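Local coordinates for protein carbonic anhydrase (Unidentified, PDB 3R1W) that probably catalyses the reversible hydration of carbon dioxide to bicarbonate, as a trimeric carbonic anhydrase of the gamma class built on a left-handed parallel beta-helix, at residues S11-Q16 with V33-V38; R53-H58 with L73-A78; F27-S32 with V46-V51; G97-L102 with G114-I119; V129-G134 with K141-G146. All coordinates share one frame; numbering follows the deposited sequence.

Contact 1: residues S11-Q16 with V33-V38; sequences SVRTYQ and VIIGDV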
# COMPACT_ATOMS: atom_id res chain seq x y z
N SER B 11 15.35 -8.90 -6.80
CA SER B 11 13.92 -9.11 -6.63
C SER B 11 13.61 -10.49 -6.04
O SER B 11 12.56 -10.69 -5.43
CB SER B 11 13.22 -9.00 -7.98
OG SER B 11 13.76 -9.96 -8.89
N VAL B 12 14.51 -11.44 -6.28
CA VAL B 12 14.33 -12.79 -5.76
C VAL B 12 15.53 -13.17 -4.89
O VAL B 12 16.64 -13.39 -5.39
CB VAL B 12 14.13 -13.83 -6.89
CG1 VAL B 12 13.92 -15.22 -6.30
CG2 VAL B 12 12.93 -13.44 -7.75
N ARG B 13 15.30 -13.25 -3.58
CA ARG B 13 16.38 -13.26 -2.60
C ARG B 13 16.44 -14.52 -1.77
O ARG B 13 15.43 -14.98 -1.22
CB ARG B 13 16.20 -12.07 -1.65
CG ARG B 13 16.19 -10.71 -2.31
CD ARG B 13 16.13 -9.65 -1.22
NE ARG B 13 15.78 -8.30 -1.68
CZ ARG B 13 15.56 -7.29 -0.84
NH1 ARG B 13 15.66 -7.52 0.47
NH2 ARG B 13 15.24 -6.08 -1.28
N THR B 14 17.65 -15.08 -1.69
CA THR B 14 17.94 -16.19 -0.80
C THR B 14 17.98 -15.67 0.63
O THR B 14 18.43 -14.55 0.88
CB THR B 14 19.29 -16.80 -1.17
OG1 THR B 14 19.21 -17.35 -2.49
CG2 THR B 14 19.70 -17.88 -0.18
N TYR B 15 17.49 -16.48 1.56
CA TYR B 15 17.41 -16.10 2.97
C TYR B 15 17.71 -17.33 3.82
O TYR B 15 17.02 -18.35 3.72
CB TYR B 15 16.01 -15.58 3.30
CG TYR B 15 15.82 -15.22 4.76
CD1 TYR B 15 16.32 -14.03 5.27
CD2 TYR B 15 15.14 -16.07 5.62
CE1 TYR B 15 16.15 -13.69 6.61
CE2 TYR B 15 14.96 -15.74 6.96
CZ TYR B 15 15.47 -14.55 7.44
OH TYR B 15 15.30 -14.22 8.77
N GLN B 16 18.74 -17.22 4.67
CA GLN B 16 19.13 -18.32 5.55
C GLN B 16 19.23 -19.63 4.80
O GLN B 16 18.71 -20.66 5.24
CB GLN B 16 18.17 -18.44 6.72
CG GLN B 16 18.14 -17.20 7.59
CD GLN B 16 18.01 -17.53 9.06
OE1 GLN B 16 16.96 -18.00 9.51
NE2 GLN B 16 19.07 -17.30 9.81
N VAL B 33 9.75 -7.73 -4.40
CA VAL B 33 10.71 -8.30 -3.46
C VAL B 33 10.21 -9.63 -2.92
O VAL B 33 9.21 -9.69 -2.20
CB VAL B 33 10.98 -7.34 -2.27
CG1 VAL B 33 11.81 -8.04 -1.19
CG2 VAL B 33 11.69 -6.09 -2.76
N ILE B 34 10.90 -10.71 -3.29
CA ILE B 34 10.52 -12.04 -2.82
C ILE B 34 11.66 -12.61 -2.00
O ILE B 34 12.80 -12.65 -2.45
CB ILE B 34 10.22 -12.99 -4.00
CG1 ILE B 34 9.12 -12.39 -4.89
CG2 ILE B 34 9.79 -14.36 -3.49
CD1 ILE B 34 8.74 -13.28 -6.10
N ILE B 35 11.34 -13.04 -0.78
CA ILE B 35 12.38 -13.45 0.17
C ILE B 35 12.16 -14.86 0.70
O ILE B 35 11.11 -15.17 1.26
CB ILE B 35 12.45 -12.48 1.37
CG1 ILE B 35 12.97 -11.11 0.93
CG2 ILE B 35 13.36 -13.05 2.49
CD1 ILE B 35 12.74 -9.99 1.96
N GLY B 36 13.17 -15.71 0.53
CA GLY B 36 13.24 -16.94 1.30
C GLY B 36 12.37 -18.10 0.86
O GLY B 36 12.44 -18.53 -0.30
N ASP B 37 11.55 -18.59 1.79
CA ASP B 37 10.87 -19.87 1.66
C ASP B 37 9.55 -19.68 0.92
O ASP B 37 8.47 -19.80 1.51
CB ASP B 37 10.62 -20.45 3.06
CG ASP B 37 10.23 -21.92 3.03
OD1 ASP B 37 10.10 -22.50 1.93
OD2 ASP B 37 10.05 -22.49 4.13
N VAL B 38 9.65 -19.36 -0.37
CA VAL B 38 8.50 -19.05 -1.20
C VAL B 38 8.55 -19.93 -2.44
O VAL B 38 9.59 -20.03 -3.08
CB VAL B 38 8.51 -17.58 -1.68
CG1 VAL B 38 7.34 -17.31 -2.65
CG2 VAL B 38 8.47 -16.61 -0.50
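R13 has the largest share of this contact, and its side chain runs in an extended line alongside I35 toward V33. Its own backbone sets the start: R13 N donates to I34 O at 2.8 Å, while R13 O accepts from G36 N at 172°, so the residue is gripped on both sides of its CA. R13 CB lies 3.5 Å from I34 O, with CG anti to the carbonyl carbon (chi1 -59°). R13 CD passes I35 CG1 at 4.1 Å, the two chains lying side by side on one sheet face while V12 and I34 occupy the other. NE donates to the carbonyl of T10. V33 CG1 sits over the centre of the guanidinium face, 3.8 Å from R13 CZ, and V33 CG2 meets NH2. NH1 has its charged partner in D29 of the second subunit, and Y187 of that subunit adds a cation-pi contact. Further on, Y15 CB rests 3.7 Å from G36 CA and beside I35 CG2. A side chain on G36 would crowd Y15 CB, and the backbone there has a positive phi (79°). These parallel bridges are those of successive coils in a left-handed beta-helix. Strand 12-13 is the outermost of its sheet within the chain; strand 33-35 lies between it and strand 51-54, just ahead of the corner at G36 and D37.

Contact 2: residues R53-H58 with L73-A78; sequences RGDMHH and LHITHA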
# COMPACT_ATOMS: atom_id res chain seq x y z
N ARG B 53 7.24 -12.19 1.60
CA ARG B 53 8.32 -12.36 2.57
C ARG B 53 8.17 -13.66 3.35
O ARG B 53 7.43 -13.73 4.34
CB ARG B 53 8.44 -11.13 3.49
CG ARG B 53 9.55 -11.24 4.55
CD ARG B 53 10.10 -9.88 5.05
NE ARG B 53 9.13 -9.04 5.74
CZ ARG B 53 8.88 -9.07 7.04
NH1 ARG B 53 9.51 -9.94 7.83
NH2 ARG B 53 7.98 -8.24 7.57
N GLY B 54 8.85 -14.70 2.90
CA GLY B 54 8.78 -16.01 3.54
C GLY B 54 9.98 -16.26 4.43
O GLY B 54 10.72 -17.22 4.22
N ASP B 55 10.16 -15.42 5.42
CA ASP B 55 11.33 -15.55 6.28
C ASP B 55 11.08 -16.46 7.49
O ASP B 55 11.83 -17.39 7.73
CB ASP B 55 11.92 -14.18 6.70
CG ASP B 55 10.87 -13.18 7.18
OD1 ASP B 55 9.68 -13.55 7.39
OD2 ASP B 55 11.26 -12.01 7.36
N MET B 56 9.99 -16.20 8.21
CA MET B 56 9.71 -16.95 9.44
C MET B 56 8.78 -18.15 9.25
O MET B 56 8.49 -18.86 10.20
CB MET B 56 9.17 -16.01 10.52
CG MET B 56 10.16 -14.92 10.89
SD MET B 56 9.48 -13.81 12.13
CE MET B 56 8.22 -12.95 11.19
N HIS B 57 8.30 -18.36 8.03
CA HIS B 57 7.40 -19.48 7.76
C HIS B 57 7.32 -19.67 6.25
O HIS B 57 7.86 -18.86 5.50
CB HIS B 57 6.01 -19.22 8.34
CG HIS B 57 5.38 -20.43 8.95
ND1 HIS B 57 5.42 -21.67 8.36
CD2 HIS B 57 4.72 -20.59 10.12
CE1 HIS B 57 4.80 -22.54 9.13
NE2 HIS B 57 4.36 -21.91 10.20
N HIS B 58 6.66 -20.73 5.80
CA HIS B 58 6.60 -21.01 4.37
C HIS B 58 5.42 -20.34 3.65
O HIS B 58 4.36 -20.11 4.23
CB HIS B 58 6.67 -22.52 4.07
CG HIS B 58 5.52 -23.32 4.63
ND1 HIS B 58 5.60 -23.99 5.83
CD2 HIS B 58 4.29 -23.59 4.13
CE1 HIS B 58 4.46 -24.62 6.06
NE2 HIS B 58 3.65 -24.40 5.04
N LEU B 73 2.44 -10.06 1.03
CA LEU B 73 2.11 -11.41 1.49
C LEU B 73 3.11 -11.79 2.58
O LEU B 73 4.32 -11.75 2.35
CB LEU B 73 2.22 -12.43 0.36
CG LEU B 73 1.55 -12.20 -1.00
CD1 LEU B 73 1.31 -13.54 -1.72
CD2 LEU B 73 0.29 -11.37 -0.93
N HIS B 74 2.61 -12.18 3.74
CA HIS B 74 3.51 -12.52 4.83
C HIS B 74 2.87 -13.59 5.72
O HIS B 74 1.80 -14.12 5.42
CB HIS B 74 3.91 -11.26 5.63
CG HIS B 74 5.08 -11.47 6.54
ND1 HIS B 74 5.08 -11.10 7.87
CD2 HIS B 74 6.30 -12.03 6.31
CE1 HIS B 74 6.23 -11.42 8.42
NE2 HIS B 74 6.99 -11.99 7.50
N ILE B 75 3.55 -13.92 6.80
CA ILE B 75 3.20 -15.07 7.61
C ILE B 75 3.42 -14.77 9.08
O ILE B 75 3.89 -13.68 9.44
CB ILE B 75 4.02 -16.30 7.18
CG1 ILE B 75 5.48 -15.91 6.89
CG2 ILE B 75 3.41 -16.91 5.92
CD1 ILE B 75 6.29 -15.39 8.11
N THR B 76 3.09 -15.73 9.94
CA THR B 76 3.28 -15.54 11.38
C THR B 76 4.20 -16.62 11.95
O THR B 76 3.97 -17.81 11.74
CB THR B 76 1.94 -15.57 12.12
OG1 THR B 76 1.15 -14.45 11.73
CG2 THR B 76 2.16 -15.53 13.64
N HIS B 77 5.24 -16.21 12.68
CA HIS B 77 6.16 -17.19 13.23
C HIS B 77 5.51 -18.00 14.35
O HIS B 77 4.61 -17.53 15.05
CB HIS B 77 7.47 -16.53 13.69
CG HIS B 77 7.36 -15.78 14.98
ND1 HIS B 77 7.91 -16.25 16.15
CD2 HIS B 77 6.81 -14.58 15.27
CE1 HIS B 77 7.68 -15.38 17.12
NE2 HIS B 77 7.01 -14.36 16.61
N ALA B 78 5.98 -19.23 14.53
CA ALA B 78 5.49 -20.07 15.60
C ALA B 78 6.02 -19.57 16.95
O ALA B 78 7.22 -19.29 17.09
CB ALA B 78 5.92 -21.51 15.37
O HOH W 1 7.73 -20.35 12.42
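A nearly straight backbone hydrogen bond, R53 N to L73 O at 3.0 Å, joins the parallel strands before residues 55-57 turn a corner. D55 organises the side chains beyond it. H74 NE2 donates to D55 OD1 at 3.1 Å, the oxygen lying in the ring plane and using its syn lone pair, although ring and carboxylate planes are 70° apart. M56 N meets the same OD1 from above the carboxylate plane, and D55 OD2 takes R53 NH1 in a 2.8 Å salt bridge lying in the guanidinium plane. The carboxylate is thus held by three donors, which would probably keep it ionised. The guanidinium lies over one face of the H74 ring, offset toward its rim, planes 34° apart, and I75 CD1 covers the opposite face. M56 reaches in with its methyl: CE lies 3.7 Å from H74 CE1, at the ring edge. M56 CB packs 3.6 Å from H77 CB, and SD approaches the H77 ring obliquely. I75 CD1 also presses on H57 N, a buried N-H without a partner in the model. One water bridges M56 O and A78 N. R53 NH2 pairs with D69 of the second subunit, and H74 meets H103 of its own chain and H98 of the second subunit, consistent with the interfacial histidine site of gamma-class enzymes. Strands 51-54 and 72-74 are neighbours in one sheet, between strands 33-35 and 101-103.

Contact 3: residues F27-S32 with V46-V51; sequences FVDRSS and VWPLAV
Two stacked corners of the left-handed beta-helix meet here, a type I turn from D29 to S32 over a type II turn from W47 to A50. The tight part lies at their strand ends. V46 N donates to F27 O at 2.8 Å, and D29 N returns a 170° bond to V46 O, pairing V28 with V46 in parallel register. Beside them the edge of F27 points at the face of W47, CE2 over the six-membered ring, with planes at 59°. F27 and W47 also pack on helix 162-184, while W47 makes a cation-pi contact with R53 of the third subunit. The turn tips have only a weak bond between them, and S31 and R30 are partly exposed. There D29 OD1 accepts S31 N, closing an Asx turn, and also S31 OG, both from above its plane; OD2 reaches R13 of the third subunit. D29 CG rests 3.8 Å from P48 CG. An alanine at D29 would lose the carboxylate, and with it the Asx turn and that intersubunit pairing, and would probably loosen this corner. S31 OG, 2.7 Å from D29 OD1, is the acceptor of a weak, bent bond from L49 N (3.1 Å, 134°).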
# COMPACT_ATOMS: atom_id res chain seq x y z
N PHE B 27 6.71 -14.62 -13.98
CA PHE B 27 7.19 -13.24 -14.10
C PHE B 27 7.28 -12.61 -12.72
O PHE B 27 6.31 -12.61 -11.97
CB PHE B 27 6.22 -12.40 -14.93
CG PHE B 27 6.50 -10.91 -14.88
CD1 PHE B 27 7.61 -10.38 -15.52
CD2 PHE B 27 5.65 -10.04 -14.20
CE1 PHE B 27 7.87 -9.01 -15.48
CE2 PHE B 27 5.90 -8.67 -14.18
CZ PHE B 27 7.00 -8.16 -14.82
N VAL B 28 8.45 -12.08 -12.40
CA VAL B 28 8.61 -11.27 -11.19
C VAL B 28 9.15 -9.92 -11.62
O VAL B 28 10.26 -9.84 -12.16
CB VAL B 28 9.59 -11.91 -10.19
CG1 VAL B 28 9.74 -11.04 -8.95
CG2 VAL B 28 9.11 -13.31 -9.81
N ASP B 29 8.38 -8.85 -11.42
CA ASP B 29 8.88 -7.53 -11.80
C ASP B 29 10.17 -7.25 -11.03
O ASP B 29 10.30 -7.65 -9.87
CB ASP B 29 7.87 -6.44 -11.50
CG ASP B 29 8.22 -5.15 -12.20
OD1 ASP B 29 8.83 -4.28 -11.57
OD2 ASP B 29 7.89 -5.02 -13.40
N ARG B 30 11.12 -6.56 -11.67
CA ARG B 30 12.40 -6.27 -11.03
C ARG B 30 12.21 -5.45 -9.75
O ARG B 30 13.09 -5.43 -8.90
CB ARG B 30 13.34 -5.53 -11.97
CG ARG B 30 12.82 -4.17 -12.42
CD ARG B 30 13.88 -3.42 -13.21
NE ARG B 30 14.13 -3.99 -14.53
CZ ARG B 30 13.57 -3.55 -15.66
NH1 ARG B 30 12.73 -2.52 -15.64
NH2 ARG B 30 13.86 -4.12 -16.83
N SER B 31 11.05 -4.79 -9.62
CA SER B 31 10.80 -3.90 -8.48
C SER B 31 10.09 -4.58 -7.32
O SER B 31 9.92 -3.99 -6.26
CB SER B 31 10.00 -2.67 -8.93
OG SER B 31 8.65 -3.01 -9.16
N SER B 32 9.68 -5.83 -7.52
CA SER B 32 9.07 -6.59 -6.44
C SER B 32 10.15 -7.21 -5.55
O SER B 32 11.34 -7.19 -5.90
CB SER B 32 8.13 -7.65 -6.98
OG SER B 32 8.85 -8.65 -7.67
N VAL B 46 4.17 -11.71 -10.47
CA VAL B 46 4.29 -10.84 -9.32
C VAL B 46 4.64 -9.46 -9.85
O VAL B 46 5.65 -9.28 -10.53
CB VAL B 46 5.36 -11.33 -8.34
CG1 VAL B 46 5.41 -10.40 -7.13
CG2 VAL B 46 5.06 -12.77 -7.90
N TRP B 47 3.78 -8.50 -9.52
CA TRP B 47 3.72 -7.21 -10.21
C TRP B 47 4.47 -6.12 -9.45
O TRP B 47 4.96 -6.36 -8.35
CB TRP B 47 2.25 -6.88 -10.47
CG TRP B 47 1.68 -7.90 -11.40
CD1 TRP B 47 1.11 -9.11 -11.06
CD2 TRP B 47 1.71 -7.86 -12.83
NE1 TRP B 47 0.76 -9.79 -12.20
CE2 TRP B 47 1.11 -9.05 -13.30
CE3 TRP B 47 2.17 -6.91 -13.76
CZ2 TRP B 47 0.96 -9.32 -14.66
CZ3 TRP B 47 2.02 -7.19 -15.11
CH2 TRP B 47 1.41 -8.38 -15.54
N PRO B 48 4.61 -4.93 -10.07
CA PRO B 48 5.51 -3.95 -9.44
C PRO B 48 5.24 -3.67 -7.97
O PRO B 48 4.09 -3.50 -7.55
CB PRO B 48 5.29 -2.69 -10.28
CG PRO B 48 5.00 -3.23 -11.64
CD PRO B 48 4.15 -4.47 -11.39
N LEU B 49 6.32 -3.64 -7.20
CA LEU B 49 6.29 -3.20 -5.81
C LEU B 49 5.43 -4.09 -4.90
O LEU B 49 4.87 -3.61 -3.91
CB LEU B 49 5.86 -1.74 -5.72
CG LEU B 49 6.69 -0.78 -6.59
CD1 LEU B 49 6.23 0.67 -6.43
CD2 LEU B 49 8.18 -0.91 -6.28
N ALA B 50 5.33 -5.38 -5.24
CA ALA B 50 4.75 -6.36 -4.33
C ALA B 50 5.83 -7.01 -3.46
O ALA B 50 6.99 -7.11 -3.86
CB ALA B 50 3.99 -7.44 -5.10
N VAL B 51 5.43 -7.46 -2.27
CA VAL B 51 6.35 -8.11 -1.34
C VAL B 51 5.81 -9.48 -0.97
O VAL B 51 4.64 -9.60 -0.58
CB VAL B 51 6.55 -7.28 -0.05
CG1 VAL B 51 7.49 -8.01 0.92
CG2 VAL B 51 7.10 -5.90 -0.40

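Contact 4: residues G97-L102 with G114-I119; sequences GHQAML and GMKSMI
H98 and M115 lead off with contrasting torsions. H98 CG stands anti to the carbonyl carbon, which leaves ND1 to pair with D69, whereas M115 CG takes the crowded position between backbone N and carbonyl carbon (chi1 50°) before running extended. The two chains lie side by side, and M115 SD comes to the edge of the imidazole, 4.1 Å from H98 CD2. Next along, Q99 is extended beyond CG. K116 starts away from it, CG anti to the backbone N, but folds back at chi2 (79°) and again at chi3, so that NZ donates to Q99 OE1 at 2.8 Å. That bond is not on a lone pair: NZ sits 48° above the carbonyl plane. K116 NZ also donates to Q99 O of the third subunit. Both residues hold the third position of a type II turn, G97-A100 and G114-S117, the hexapeptide corners of the left-handed beta-helix stacked coil on coil. K116 N to H98 O (2.9 Å) ties the corners together. G97 must be bare, since a CB there would clash with M115 N. S117 OG, folded back over its own turn, uses a lone pair of G114 O at 2.8 Å. Past the turns, M101 N to S117 O (3.0 Å) and I119 N to M101 O (2.9 Å) start the parallel strands. M101 and M118 share one face, each CG anti to its backbone N; M118 CE is modelled too near M101 for its place to be trusted. L102 CD1 and I119 CG1 face each other on the other side, 4.4 Å apart.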
# COMPACT_ATOMS: atom_id res chain seq x y z
N GLY B 97 -5.66 -8.91 -6.01
CA GLY B 97 -5.76 -7.53 -6.46
C GLY B 97 -4.71 -6.60 -5.88
O GLY B 97 -4.06 -6.92 -4.89
N HIS B 98 -4.55 -5.43 -6.51
CA HIS B 98 -3.56 -4.44 -6.09
C HIS B 98 -3.66 -4.14 -4.61
O HIS B 98 -4.75 -4.05 -4.06
CB HIS B 98 -3.75 -3.11 -6.85
CG HIS B 98 -4.07 -3.29 -8.31
ND1 HIS B 98 -3.10 -3.52 -9.25
CD2 HIS B 98 -5.25 -3.26 -8.97
CE1 HIS B 98 -3.66 -3.63 -10.44
NE2 HIS B 98 -4.97 -3.48 -10.30
N GLN B 99 -2.51 -3.98 -3.95
CA GLN B 99 -2.49 -3.54 -2.56
C GLN B 99 -3.21 -4.50 -1.61
O GLN B 99 -3.68 -4.09 -0.55
CB GLN B 99 -3.07 -2.13 -2.41
CG GLN B 99 -2.33 -1.08 -3.23
CD GLN B 99 -2.94 0.30 -3.08
OE1 GLN B 99 -4.12 0.44 -2.76
NE2 GLN B 99 -2.12 1.34 -3.29
N ALA B 100 -3.28 -5.77 -1.99
CA ALA B 100 -3.83 -6.78 -1.08
C ALA B 100 -2.90 -6.97 0.13
O ALA B 100 -1.71 -6.68 0.07
CB ALA B 100 -4.04 -8.09 -1.81
N MET B 101 -3.46 -7.46 1.23
CA MET B 101 -2.67 -7.79 2.40
C MET B 101 -3.06 -9.18 2.85
O MET B 101 -4.14 -9.36 3.41
CB MET B 101 -2.97 -6.81 3.54
CG MET B 101 -2.24 -7.11 4.85
SD MET B 101 -0.49 -6.71 4.82
CE MET B 101 0.18 -8.35 5.06
N LEU B 102 -2.20 -10.15 2.57
CA LEU B 102 -2.47 -11.55 2.87
C LEU B 102 -1.51 -11.97 3.96
O LEU B 102 -0.29 -11.85 3.80
CB LEU B 102 -2.28 -12.43 1.63
CG LEU B 102 -3.41 -12.45 0.58
CD1 LEU B 102 -3.84 -11.06 0.19
CD2 LEU B 102 -3.00 -13.24 -0.68
N GLY B 114 -10.19 -9.04 -4.05
CA GLY B 114 -10.29 -7.66 -4.51
C GLY B 114 -9.14 -6.78 -4.07
O GLY B 114 -8.48 -7.04 -3.06
N MET B 115 -8.90 -5.72 -4.83
CA MET B 115 -7.83 -4.80 -4.46
C MET B 115 -8.08 -4.21 -3.07
O MET B 115 -9.21 -3.93 -2.69
CB MET B 115 -7.66 -3.69 -5.50
CG MET B 115 -8.95 -2.99 -5.88
SD MET B 115 -8.76 -1.89 -7.31
CE MET B 115 -10.47 -1.35 -7.40
N LYS B 116 -7.00 -4.07 -2.31
CA LYS B 116 -7.06 -3.42 -1.01
C LYS B 116 -7.76 -4.26 0.05
O LYS B 116 -8.04 -3.77 1.14
CB LYS B 116 -7.77 -2.07 -1.16
CG LYS B 116 -7.49 -1.09 -0.07
CD LYS B 116 -6.16 -0.45 -0.30
CE LYS B 116 -6.29 1.07 -0.41
NZ LYS B 116 -4.92 1.66 -0.42
N SER B 117 -8.05 -5.52 -0.27
CA SER B 117 -8.65 -6.39 0.74
C SER B 117 -7.55 -6.96 1.64
O SER B 117 -6.37 -6.89 1.31
CB SER B 117 -9.49 -7.50 0.11
OG SER B 117 -8.70 -8.40 -0.63
N MET B 118 -7.97 -7.50 2.78
CA MET B 118 -7.03 -8.01 3.77
C MET B 118 -7.55 -9.35 4.29
O MET B 118 -8.70 -9.45 4.69
CB MET B 118 -6.88 -7.00 4.92
CG MET B 118 -6.00 -7.50 6.05
SD MET B 118 -5.43 -6.16 7.13
CE MET B 118 -4.24 -5.35 6.10
N ILE B 119 -6.71 -10.37 4.22
CA ILE B 119 -7.08 -11.71 4.70
C ILE B 119 -6.09 -12.08 5.80
O ILE B 119 -4.89 -12.13 5.56
CB ILE B 119 -6.97 -12.77 3.60
CG1 ILE B 119 -7.51 -12.24 2.27
CG2 ILE B 119 -7.68 -14.06 4.02
CD1 ILE B 119 -8.96 -11.87 2.29

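Contact 5: residues V129-G134 with K141-G146; sequences VIVAAG and KVLESG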
# COMPACT_ATOMS: atom_id res chain seq x y z
N VAL B 129 -14.46 -18.37 -4.74
CA VAL B 129 -14.99 -17.34 -3.86
C VAL B 129 -14.55 -15.99 -4.40
O VAL B 129 -13.46 -15.87 -4.96
CB VAL B 129 -14.44 -17.51 -2.43
CG1 VAL B 129 -14.65 -16.25 -1.61
CG2 VAL B 129 -15.05 -18.75 -1.75
N ILE B 130 -15.40 -14.98 -4.25
CA ILE B 130 -15.01 -13.60 -4.55
C ILE B 130 -14.94 -12.82 -3.25
O ILE B 130 -15.90 -12.80 -2.47
CB ILE B 130 -16.03 -12.91 -5.49
CG1 ILE B 130 -15.96 -13.52 -6.89
CG2 ILE B 130 -15.76 -11.40 -5.54
CD1 ILE B 130 -17.08 -13.04 -7.81
N VAL B 131 -13.78 -12.20 -3.00
CA VAL B 131 -13.61 -11.29 -1.88
C VAL B 131 -13.62 -9.88 -2.45
O VAL B 131 -12.73 -9.51 -3.24
CB VAL B 131 -12.30 -11.55 -1.09
CG1 VAL B 131 -12.15 -10.53 0.07
CG2 VAL B 131 -12.28 -12.98 -0.55
N ALA B 132 -14.64 -9.11 -2.10
CA ALA B 132 -14.83 -7.78 -2.68
C ALA B 132 -13.68 -6.87 -2.31
O ALA B 132 -13.06 -7.04 -1.25
CB ALA B 132 -16.15 -7.18 -2.20
N ALA B 133 -13.41 -5.90 -3.18
CA ALA B 133 -12.38 -4.91 -2.91
C ALA B 133 -12.57 -4.28 -1.54
O ALA B 133 -13.69 -3.93 -1.16
CB ALA B 133 -12.39 -3.84 -4.00
N GLY B 134 -11.48 -4.13 -0.79
CA GLY B 134 -11.53 -3.45 0.49
C GLY B 134 -12.03 -4.27 1.67
O GLY B 134 -12.14 -3.76 2.78
N LYS B 141 -11.57 -16.92 9.90
CA LYS B 141 -12.83 -16.92 9.14
C LYS B 141 -12.78 -17.87 7.94
O LYS B 141 -11.81 -17.87 7.18
CB LYS B 141 -13.16 -15.49 8.69
CG LYS B 141 -14.37 -15.37 7.76
CD LYS B 141 -15.67 -15.41 8.54
CE LYS B 141 -16.87 -15.27 7.60
NZ LYS B 141 -18.14 -15.39 8.34
N VAL B 142 -13.84 -18.67 7.78
CA VAL B 142 -13.96 -19.57 6.64
C VAL B 142 -14.90 -18.99 5.60
O VAL B 142 -16.05 -18.63 5.92
CB VAL B 142 -14.48 -20.96 7.07
CG1 VAL B 142 -14.63 -21.88 5.85
CG2 VAL B 142 -13.56 -21.57 8.12
N LEU B 143 -14.42 -18.87 4.37
CA LEU B 143 -15.25 -18.38 3.27
C LEU B 143 -15.73 -19.55 2.41
O LEU B 143 -14.93 -20.25 1.80
CB LEU B 143 -14.49 -17.37 2.40
CG LEU B 143 -13.94 -16.14 3.12
CD1 LEU B 143 -13.52 -15.08 2.10
CD2 LEU B 143 -14.94 -15.54 4.10
N GLU B 144 -17.05 -19.75 2.37
CA GLU B 144 -17.62 -20.92 1.72
C GLU B 144 -17.60 -20.81 0.21
O GLU B 144 -17.89 -19.76 -0.35
CB GLU B 144 -19.06 -21.15 2.20
CG GLU B 144 -19.18 -21.30 3.71
CD GLU B 144 -20.63 -21.38 4.18
OE1 GLU B 144 -21.54 -21.51 3.32
OE2 GLU B 144 -20.86 -21.30 5.40
N SER B 145 -17.27 -21.92 -0.44
CA SER B 145 -17.20 -21.98 -1.90
C SER B 145 -18.47 -21.47 -2.58
O SER B 145 -19.59 -21.76 -2.15
CB SER B 145 -16.91 -23.41 -2.35
OG SER B 145 -16.63 -23.46 -3.74
N GLY B 146 -18.28 -20.68 -3.64
CA GLY B 146 -19.38 -20.27 -4.50
C GLY B 146 -20.10 -19.03 -4.02
O GLY B 146 -21.23 -18.76 -4.43
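V129 opens residues 129-134 and does most of the touching. Its CG1, anti to the backbone N, meets L143 CD1 at 4.1 Å, the two side chains crossing at about a right angle. CG2, anti to the carbonyl carbon, turns to the backbone of residues 141-146 instead, lying 3.3 Å from E144 O and 3.9 Å from S145 CA. An alanine at V129 would remove both methyls, and would probably leave L143 and the E144 carbonyl less closely packed. I130 starts away from residues 141-146, and its side chain touches F168 of helix 162-184. V131, with CG2 anti to the carbonyl carbon, meets the same L143 methyl, CD1, at 3.6 Å through that branch. L143 CD1 is thus shared by two valines two residues apart. Strands 130-131 and 142-143 belong to different sheets of the beta-helix, so this is packing between its walls near the last coils. E144 sends its carboxylate to K156, and S145 OG bonds to D127 O. No hydrogen bond or salt bridge joins the two segments, so the direct contact is van der Waals packing, mostly apolar, without the directional register that strand pairing would give.

How the contacts relate
Contacts 1, 3, 2, 4 and 5 open in that order along the chain of the beta-helix. Contacts 1 and 3 interleave and touch, their centres about 12 Å apart; the others come in series. Contacts 1, 2 and 4 share one parallel sheet: strands 33-35 and 51-54 are neighbours, as are 72-74 and 101-103, and probable backbone hydrogen bonds such as I35 O to G54 N join them. Contacts 3 and 5 reach another sheet at opposite sides of the chain's centre, their centres about 25 Å apart. G114 N probably bonds to V131 O, linking contacts 4 and 5. Contacts 1 to 4 meet the second subunit, so parts of these coils lie at subunit interfaces.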